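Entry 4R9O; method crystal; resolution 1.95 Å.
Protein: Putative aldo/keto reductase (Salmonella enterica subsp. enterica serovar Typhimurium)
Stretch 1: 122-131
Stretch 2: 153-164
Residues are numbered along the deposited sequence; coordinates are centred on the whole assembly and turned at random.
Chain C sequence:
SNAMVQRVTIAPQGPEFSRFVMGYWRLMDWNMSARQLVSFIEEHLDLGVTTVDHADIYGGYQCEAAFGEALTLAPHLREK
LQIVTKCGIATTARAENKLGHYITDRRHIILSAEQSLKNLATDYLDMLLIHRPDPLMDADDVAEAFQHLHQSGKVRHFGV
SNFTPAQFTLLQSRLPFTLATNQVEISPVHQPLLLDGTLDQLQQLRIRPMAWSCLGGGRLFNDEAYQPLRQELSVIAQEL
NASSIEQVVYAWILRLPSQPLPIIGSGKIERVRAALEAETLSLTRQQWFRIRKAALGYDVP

Stretch 1, residues 122-131: TDYLDMLLIH
Stretch 2, residues 153-164: GKVRHFGVSNFT

The most unusual feature of this contact is a flat stack at its N-terminal end. The guanidinium of Arg 156 lies on one face of the Tyr 124 ring, with centres 3.8 Å apart and planes at 14°. Tyr 124 CE1 and Arg 156 CZ approach to 3.3 Å. This is a cation-pi contact, with CZ 30° off the ring normal. Tyr 124 takes chi1 p (77°) and chi2 96°. Arg 156 is extended, with chi1 m (-69°) and the remaining chi angles near 180°, so its long arm reaches the ring. Asp 126 OD1 is 4.3 Å from Arg 156 NH2. The charges are opposite, but this is beyond salt-bridge distance, and the oxygen lies well out of the guanidinium plane, so no N-H points at it.

The backbones run parallel. The strand ending at Ile 130 pairs with the strand ending at Ser 161, their axes 4.3 Å apart at closest and at 32° to each other. Leu 125 is in register with Val 155, Leu 128 with Phe 158, Leu 129 with Gly 159 and Ile 130 with Val 160, at CA-CA distances of 4.6 to 5.0 Å.

Ahead of the corner, Leu 125 N donates to Lys 154 O (2.7 Å) and Arg 156 N to Leu 125 O (3.0 Å). Both chains then turn a corner, at Asp 126 (phi/psi -75/-39) and Arg 156 (-86/-38). The ladder resumes with Leu 128 N to His 157 O (3.1 Å), Gly 159 N to Leu 128 O (3.1 Å) and Ile 130 N to Gly 159 O (3.2 Å). Ser 161 N to Ile 130 O is short at 2.9 Å but weak, bent to 120°. CA-H...O contacts fill in between, such as Met 127 CA to His 157 O and Leu 129 CA to Gly 159 O, both 3.2 Å.

One face of the sheet carries Leu 125, Leu 128, Ile 130, Val 155, Phe 158 and Val 160, all buried. Apolar side chains suit it. Val 155 (chi1 t) touches two leucines: CG2 is 3.9 Å from Leu 125 CD1, and CG1 is 3.8 Å from Leu 128 CB. Leu 128 is t, p; its CB is 4.3 Å from Phe 158 CD1. Phe 158 has chi1 m. Ile 130 is m, m; its CG2 meets the edge of the Phe 163 ring at CZ, 4.0 Å away.

Met 127 (t, t, p) and Leu 129 (m, t) share the other face with Gly 159. Gly 159 is nearly fully extended (-158/-171). An ideal CB there would lie 2.8 Å from Leu 129 CD2, a clash, so the absence of a side chain leaves room for the leucine. Gly 153 has phi/psi 86/0 as it leaves a helix; a CB there would jam against the preceding carbonyl O.

Beyond the strands, Asn 162 (66/27, chi1 m) points toward the other stretch. Its ND2 donates to His 131 O (3.2 Å), extending the pairing through a side-chain amide. The two stretches together bury 842 Å².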

ATOM      1  N   THR C 122     -36.402  -4.190 -30.064  1.00 41.32           N
ATOM      2  CA  THR C 122     -36.158  -2.989 -30.859  1.00 41.55           C
ATOM      3  C   THR C 122     -35.111  -3.280 -31.938  1.00 42.51           C
ATOM      4  O   THR C 122     -34.346  -4.239 -31.819  1.00 42.43           O
ATOM      5  CB  THR C 122     -35.688  -1.812 -29.981  1.00 37.32           C
ATOM      6  OG1 THR C 122     -35.625  -0.622 -30.774  1.00 36.36           O
ATOM      7  CG2 THR C 122     -34.308  -2.099 -29.388  1.00 34.53           C
ATOM      8  N   ASP C 123     -35.074  -2.467 -32.991  1.00 41.92           N
ATOM      9  CA  ASP C 123     -34.162  -2.751 -34.096  1.00 42.38           C
ATOM     10  C   ASP C 123     -32.882  -1.932 -34.061  1.00 39.12           C
ATOM     11  O   ASP C 123     -32.044  -2.084 -34.942  1.00 40.12           O
ATOM     12  CB  ASP C 123     -34.851  -2.539 -35.443  1.00 49.53           C
ATOM     13  CG  ASP C 123     -35.422  -1.148 -35.601  1.00 54.16           C
ATOM     14  OD1 ASP C 123     -35.993  -0.872 -36.679  1.00 59.76           O
ATOM     15  OD2 ASP C 123     -35.318  -0.335 -34.658  1.00 52.79           O
ATOM     16  N   TYR C 124     -32.725  -1.064 -33.059  1.00 35.97           N
ATOM     17  CA  TYR C 124     -31.457  -0.352 -32.894  1.00 33.12           C
ATOM     18  C   TYR C 124     -31.184  -0.002 -31.437  1.00 30.88           C
ATOM     19  O   TYR C 124     -32.114   0.163 -30.639  1.00 31.33           O
ATOM     20  CB  TYR C 124     -31.424   0.921 -33.751  1.00 36.62           C
ATOM     21  CG  TYR C 124     -32.226   2.073 -33.178  1.00 41.42           C
ATOM     22  CD1 TYR C 124     -31.614   3.067 -32.421  1.00 42.34           C
ATOM     23  CD2 TYR C 124     -33.599   2.159 -33.388  1.00 44.54           C
ATOM     24  CE1 TYR C 124     -32.354   4.116 -31.890  1.00 44.28           C
ATOM     25  CE2 TYR C 124     -34.339   3.197 -32.865  1.00 47.20           C
ATOM     26  CZ  TYR C 124     -33.715   4.174 -32.118  1.00 46.02           C
ATOM     27  OH  TYR C 124     -34.462   5.207 -31.599  1.00 46.97           O
ATOM     28  N   LEU C 125     -29.897   0.097 -31.107  1.00 28.82           N
ATOM     29  CA  LEU C 125     -29.438   0.583 -29.812  1.00 30.53           C
ATOM     30  C   LEU C 125     -28.833   1.954 -30.019  1.00 30.34           C
ATOM     31  O   LEU C 125     -28.163   2.185 -31.025  1.00 31.11           O
ATOM     32  CB  LEU C 125     -28.395  -0.353 -29.184  1.00 27.63           C
ATOM     33  CG  LEU C 125     -28.673  -1.860 -29.120  1.00 33.10           C
ATOM     34  CD1 LEU C 125     -27.399  -2.616 -28.737  1.00 33.30           C
ATOM     35  CD2 LEU C 125     -29.803  -2.198 -28.155  1.00 34.38           C
ATOM     36  N   ASP C 126     -29.059   2.857 -29.072  1.00 30.85           N
ATOM     37  CA  ASP C 126     -28.489   4.195 -29.154  1.00 29.37           C
ATOM     38  C   ASP C 126     -27.010   4.168 -28.827  1.00 28.65           C
ATOM     39  O   ASP C 126     -26.223   4.863 -29.456  1.00 29.66           O
ATOM     40  CB  ASP C 126     -29.221   5.157 -28.225  1.00 27.44           C
ATOM     41  CG  ASP C 126     -30.674   5.364 -28.642  1.00 34.16           C
ATOM     42  OD1 ASP C 126     -30.941   6.295 -29.426  1.00 35.52           O
ATOM     43  OD2 ASP C 126     -31.539   4.585 -28.192  1.00 34.12           O
ATOM     44  N   MET C 127     -26.634   3.357 -27.847  1.00 24.98           N
ATOM     45  CA  MET C 127     -25.229   3.192 -27.515  1.00 24.24           C
ATOM     46  C   MET C 127     -24.908   1.805 -26.953  1.00 29.28           C
ATOM     47  O   MET C 127     -25.671   1.236 -26.177  1.00 26.99           O
ATOM     48  CB  MET C 127     -24.785   4.288 -26.525  1.00 24.28           C
ATOM     49  CG  MET C 127     -23.302   4.220 -26.146  1.00 28.60           C
ATOM     50  SD  MET C 127     -22.654   5.772 -25.464  1.00 38.44           S
ATOM     51  CE  MET C 127     -23.510   5.866 -23.892  1.00 40.10           C
ATOM     52  N   LEU C 128     -23.767   1.263 -27.370  1.00 28.33           N
ATOM     53  CA  LEU C 128     -23.268  -0.002 -26.842  1.00 27.78           C
ATOM     54  C   LEU C 128     -21.917   0.222 -26.161  1.00 28.29           C
ATOM     55  O   LEU C 128     -21.030   0.872 -26.726  1.00 25.81           O
ATOM     56  CB  LEU C 128     -23.144  -1.041 -27.959  1.00 28.08           C
ATOM     57  CG  LEU C 128     -22.620  -2.430 -27.571  1.00 31.44           C
ATOM     58  CD1 LEU C 128     -23.608  -3.200 -26.682  1.00 31.16           C
ATOM     59  CD2 LEU C 128     -22.281  -3.237 -28.802  1.00 30.19           C
ATOM     60  N   LEU C 129     -21.772  -0.310 -24.950  1.00 25.05           N
ATOM     61  CA  LEU C 129     -20.539  -0.156 -24.181  1.00 24.00           C
ATOM     62  C   LEU C 129     -19.792  -1.483 -23.990  1.00 24.17           C
ATOM     63  O   LEU C 129     -20.407  -2.535 -23.870  1.00 26.75           O
ATOM     64  CB  LEU C 129     -20.839   0.440 -22.802  1.00 24.74           C
ATOM     65  CG  LEU C 129     -21.688   1.703 -22.650  1.00 27.06           C
ATOM     66  CD1 LEU C 129     -21.767   2.086 -21.167  1.00 28.20           C
ATOM     67  CD2 LEU C 129     -21.136   2.854 -23.489  1.00 24.26           C
ATOM     68  N   ILE C 130     -18.465  -1.423 -23.966  1.00 24.14           N
ATOM     69  CA  ILE C 130     -17.666  -2.489 -23.375  1.00 23.67           C
ATOM     70  C   ILE C 130     -17.749  -2.321 -21.857  1.00 23.73           C
ATOM     71  O   ILE C 130     -17.359  -1.279 -21.302  1.00 22.74           O
ATOM     72  CB  ILE C 130     -16.180  -2.452 -23.833  1.00 27.61           C
ATOM     73  CG1 ILE C 130     -16.081  -2.323 -25.356  1.00 27.37           C
ATOM     74  CG2 ILE C 130     -15.433  -3.703 -23.344  1.00 28.09           C
ATOM     75  CD1 ILE C 130     -16.592  -3.567 -26.114  1.00 30.35           C
ATOM     76  N   HIS C 131     -18.260  -3.350 -21.193  1.00 25.16           N
ATOM     77  CA  HIS C 131     -18.655  -3.261 -19.789  1.00 26.91           C
ATOM     78  C   HIS C 131     -17.462  -3.077 -18.856  1.00 27.94           C
ATOM     79  O   HIS C 131     -17.518  -2.317 -17.876  1.00 26.50           O
ATOM     80  CB  HIS C 131     -19.432  -4.522 -19.409  1.00 25.31           C
ATOM     81  CG  HIS C 131     -20.374  -4.344 -18.254  1.00 24.77           C
ATOM     82  ND1 HIS C 131     -21.446  -5.178 -18.041  1.00 24.44           N
ATOM     83  CD2 HIS C 131     -20.392  -3.433 -17.249  1.00 24.67           C
ATOM     84  CE1 HIS C 131     -22.097  -4.788 -16.955  1.00 26.52           C
ATOM     85  NE2 HIS C 131     -21.476  -3.735 -16.456  1.00 27.17           N
ATOM     86  N   GLY C 153     -26.706  -0.066 -38.919  1.00 42.07           N
ATOM     87  CA  GLY C 153     -27.704   0.744 -38.241  1.00 41.77           C
ATOM     88  C   GLY C 153     -28.146   0.154 -36.914  1.00 39.76           C
ATOM     89  O   GLY C 153     -28.977   0.729 -36.213  1.00 41.94           O
ATOM     90  N   LYS C 154     -27.590  -0.995 -36.556  1.00 35.12           N
ATOM     91  CA  LYS C 154     -28.017  -1.664 -35.339  1.00 33.49           C
ATOM     92  C   LYS C 154     -27.589  -0.902 -34.089  1.00 32.13           C
ATOM     93  O   LYS C 154     -28.284  -0.929 -33.081  1.00 32.77           O
ATOM     94  CB  LYS C 154     -27.488  -3.096 -35.304  1.00 32.56           C
ATOM     95  CG  LYS C 154     -28.173  -4.014 -36.317  1.00 37.68           C
ATOM     96  CD  LYS C 154     -27.805  -5.473 -36.082  1.00 41.63           C
ATOM     97  CE  LYS C 154     -28.712  -6.413 -36.880  1.00 47.94           C
ATOM     98  NZ  LYS C 154     -28.598  -6.178 -38.339  1.00 52.99           N
ATOM     99  N   VAL C 155     -26.439  -0.236 -34.156  1.00 29.85           N
ATOM    100  CA  VAL C 155     -25.951   0.566 -33.047  1.00 31.17           C
ATOM    101  C   VAL C 155     -25.471   1.942 -33.520  1.00 33.32           C
ATOM    102  O   VAL C 155     -24.663   2.046 -34.454  1.00 34.01           O
ATOM    103  CB  VAL C 155     -24.800  -0.145 -32.308  1.00 29.19           C
ATOM    104  CG1 VAL C 155     -24.277   0.732 -31.183  1.00 27.44           C
ATOM    105  CG2 VAL C 155     -25.271  -1.490 -31.770  1.00 27.52           C
ATOM    106  N   ARG C 156     -25.958   2.989 -32.861  1.00 29.22           N
ATOM    107  CA  ARG C 156     -25.684   4.360 -33.278  1.00 29.24           C
ATOM    108  C   ARG C 156     -24.373   4.954 -32.734  1.00 28.58           C
ATOM    109  O   ARG C 156     -23.702   5.711 -33.435  1.00 28.97           O
ATOM    110  CB  ARG C 156     -26.851   5.256 -32.881  1.00 31.97           C
ATOM    111  CG  ARG C 156     -28.113   4.949 -33.689  1.00 37.41           C
ATOM    112  CD  ARG C 156     -29.242   5.944 -33.459  1.00 42.16           C
ATOM    113  NE  ARG C 156     -30.380   5.613 -34.321  1.00 46.60           N
ATOM    114  CZ  ARG C 156     -31.547   6.253 -34.333  1.00 49.92           C
ATOM    115  NH1 ARG C 156     -32.504   5.851 -35.159  1.00 51.47           N
ATOM    116  NH2 ARG C 156     -31.763   7.287 -33.525  1.00 50.66           N
ATOM    117  N   HIS C 157     -24.032   4.644 -31.487  1.00 28.19           N
ATOM    118  CA  HIS C 157     -22.838   5.204 -30.844  1.00 27.66           C
ATOM    119  C   HIS C 157     -22.210   4.156 -29.946  1.00 25.46           C
ATOM    120  O   HIS C 157     -22.844   3.158 -29.610  1.00 24.06           O
ATOM    121  CB  HIS C 157     -23.183   6.450 -30.027  1.00 28.34           C
ATOM    122  CG  HIS C 157     -23.920   7.501 -30.807  1.00 29.47           C
ATOM    123  ND1 HIS C 157     -23.274   8.456 -31.554  1.00 29.42           N
ATOM    124  CD2 HIS C 157     -25.247   7.727 -30.961  1.00 29.54           C
ATOM    125  CE1 HIS C 157     -24.171   9.241 -32.134  1.00 29.65           C
ATOM    126  NE2 HIS C 157     -25.374   8.815 -31.793  1.00 30.06           N
ATOM    127  N   PHE C 158     -20.974   4.405 -29.532  1.00 28.57           N
ATOM    128  CA  PHE C 158     -20.193   3.416 -28.798  1.00 28.10           C
ATOM    129  C   PHE C 158     -19.423   4.072 -27.659  1.00 26.40           C
ATOM    130  O   PHE C 158     -19.030   5.230 -27.754  1.00 22.96           O
ATOM    131  CB  PHE C 158     -19.221   2.684 -29.738  1.00 25.27           C
ATOM    132  CG  PHE C 158     -19.904   1.980 -30.884  1.00 25.14           C
ATOM    133  CD1 PHE C 158     -20.359   0.687 -30.745  1.00 27.01           C
ATOM    134  CD2 PHE C 158     -20.083   2.621 -32.105  1.00 27.73           C
ATOM    135  CE1 PHE C 158     -20.997   0.033 -31.795  1.00 25.88           C
ATOM    136  CE2 PHE C 158     -20.714   1.979 -33.161  1.00 30.66           C
ATOM    137  CZ  PHE C 158     -21.183   0.683 -33.002  1.00 28.35           C
ATOM    138  N   GLY C 159     -19.205   3.313 -26.589  1.00 25.47           N
ATOM    139  CA  GLY C 159     -18.448   3.810 -25.461  1.00 26.46           C
ATOM    140  C   GLY C 159     -17.887   2.662 -24.661  1.00 23.86           C
ATOM    141  O   GLY C 159     -17.953   1.510 -25.084  1.00 25.46           O
ATOM    142  N   VAL C 160     -17.337   2.985 -23.500  1.00 25.33           N
ATOM    143  CA  VAL C 160     -16.767   1.994 -22.605  1.00 22.58           C
ATOM    144  C   VAL C 160     -17.208   2.267 -21.182  1.00 24.26           C
ATOM    145  O   VAL C 160     -17.864   3.284 -20.902  1.00 22.28           O
ATOM    146  CB  VAL C 160     -15.221   1.994 -22.649  1.00 20.64           C
ATOM    147  CG1 VAL C 160     -14.728   1.658 -24.045  1.00 22.27           C
ATOM    148  CG2 VAL C 160     -14.681   3.355 -22.182  1.00 18.65           C
ATOM    149  N   SER C 161     -16.832   1.356 -20.286  1.00 22.06           N
ATOM    150  CA  SER C 161     -17.147   1.471 -18.874  1.00 22.53           C
ATOM    151  C   SER C 161     -15.960   0.966 -18.053  1.00 24.91           C
ATOM    152  O   SER C 161     -15.403  -0.096 -18.352  1.00 24.05           O
ATOM    153  CB  SER C 161     -18.422   0.690 -18.539  1.00 29.77           C
ATOM    154  OG  SER C 161     -18.728   0.763 -17.156  1.00 34.60           O
ATOM    155  N   ASN C 162     -15.553   1.771 -17.067  1.00 24.97           N
ATOM    156  CA  ASN C 162     -14.511   1.437 -16.093  1.00 27.62           C
ATOM    157  C   ASN C 162     -13.119   1.286 -16.694  1.00 25.96           C
ATOM    158  O   ASN C 162     -12.292   0.566 -16.148  1.00 24.38           O
ATOM    159  CB  ASN C 162     -14.880   0.163 -15.340  1.00 29.00           C
ATOM    160  CG  ASN C 162     -16.279   0.222 -14.769  1.00 33.63           C
ATOM    161  OD1 ASN C 162     -16.591   1.110 -13.988  1.00 32.99           O
ATOM    162  ND2 ASN C 162     -17.141  -0.709 -15.184  1.00 36.47           N
ATOM    163  N   PHE C 163     -12.876   1.980 -17.803  1.00 22.68           N
ATOM    164  CA  PHE C 163     -11.568   1.991 -18.467  1.00 23.43           C
ATOM    165  C   PHE C 163     -10.599   2.985 -17.829  1.00 24.06           C
ATOM    166  O   PHE C 163     -10.995   4.074 -17.394  1.00 26.40           O
ATOM    167  CB  PHE C 163     -11.728   2.328 -19.966  1.00 24.55           C
ATOM    168  CG  PHE C 163     -12.042   1.131 -20.844  1.00 23.74           C
ATOM    169  CD1 PHE C 163     -11.424   0.976 -22.070  1.00 22.29           C
ATOM    170  CD2 PHE C 163     -12.966   0.177 -20.446  1.00 24.85           C
ATOM    171  CE1 PHE C 163     -11.706  -0.123 -22.889  1.00 24.71           C
ATOM    172  CE2 PHE C 163     -13.249  -0.921 -21.256  1.00 26.93           C
ATOM    173  CZ  PHE C 163     -12.620  -1.065 -22.481  1.00 25.09           C
ATOM    174  N   THR C 164      -9.324   2.606 -17.773  1.00 24.28           N
ATOM    175  CA  THR C 164      -8.255   3.540 -17.455  1.00 30.28           C
ATOM    176  C   THR C 164      -8.085   4.445 -18.669  1.00 32.57           C
ATOM    177  O   THR C 164      -8.545   4.091 -19.755  1.00 32.81           O
ATOM    178  CB  THR C 164      -6.916   2.812 -17.149  1.00 39.95           C
ATOM    179  OG1 THR C 164      -6.460   2.143 -18.335  1.00 36.94           O
ATOM    180  CG2 THR C 164      -7.095   1.786 -16.032  1.00 39.44           C
TER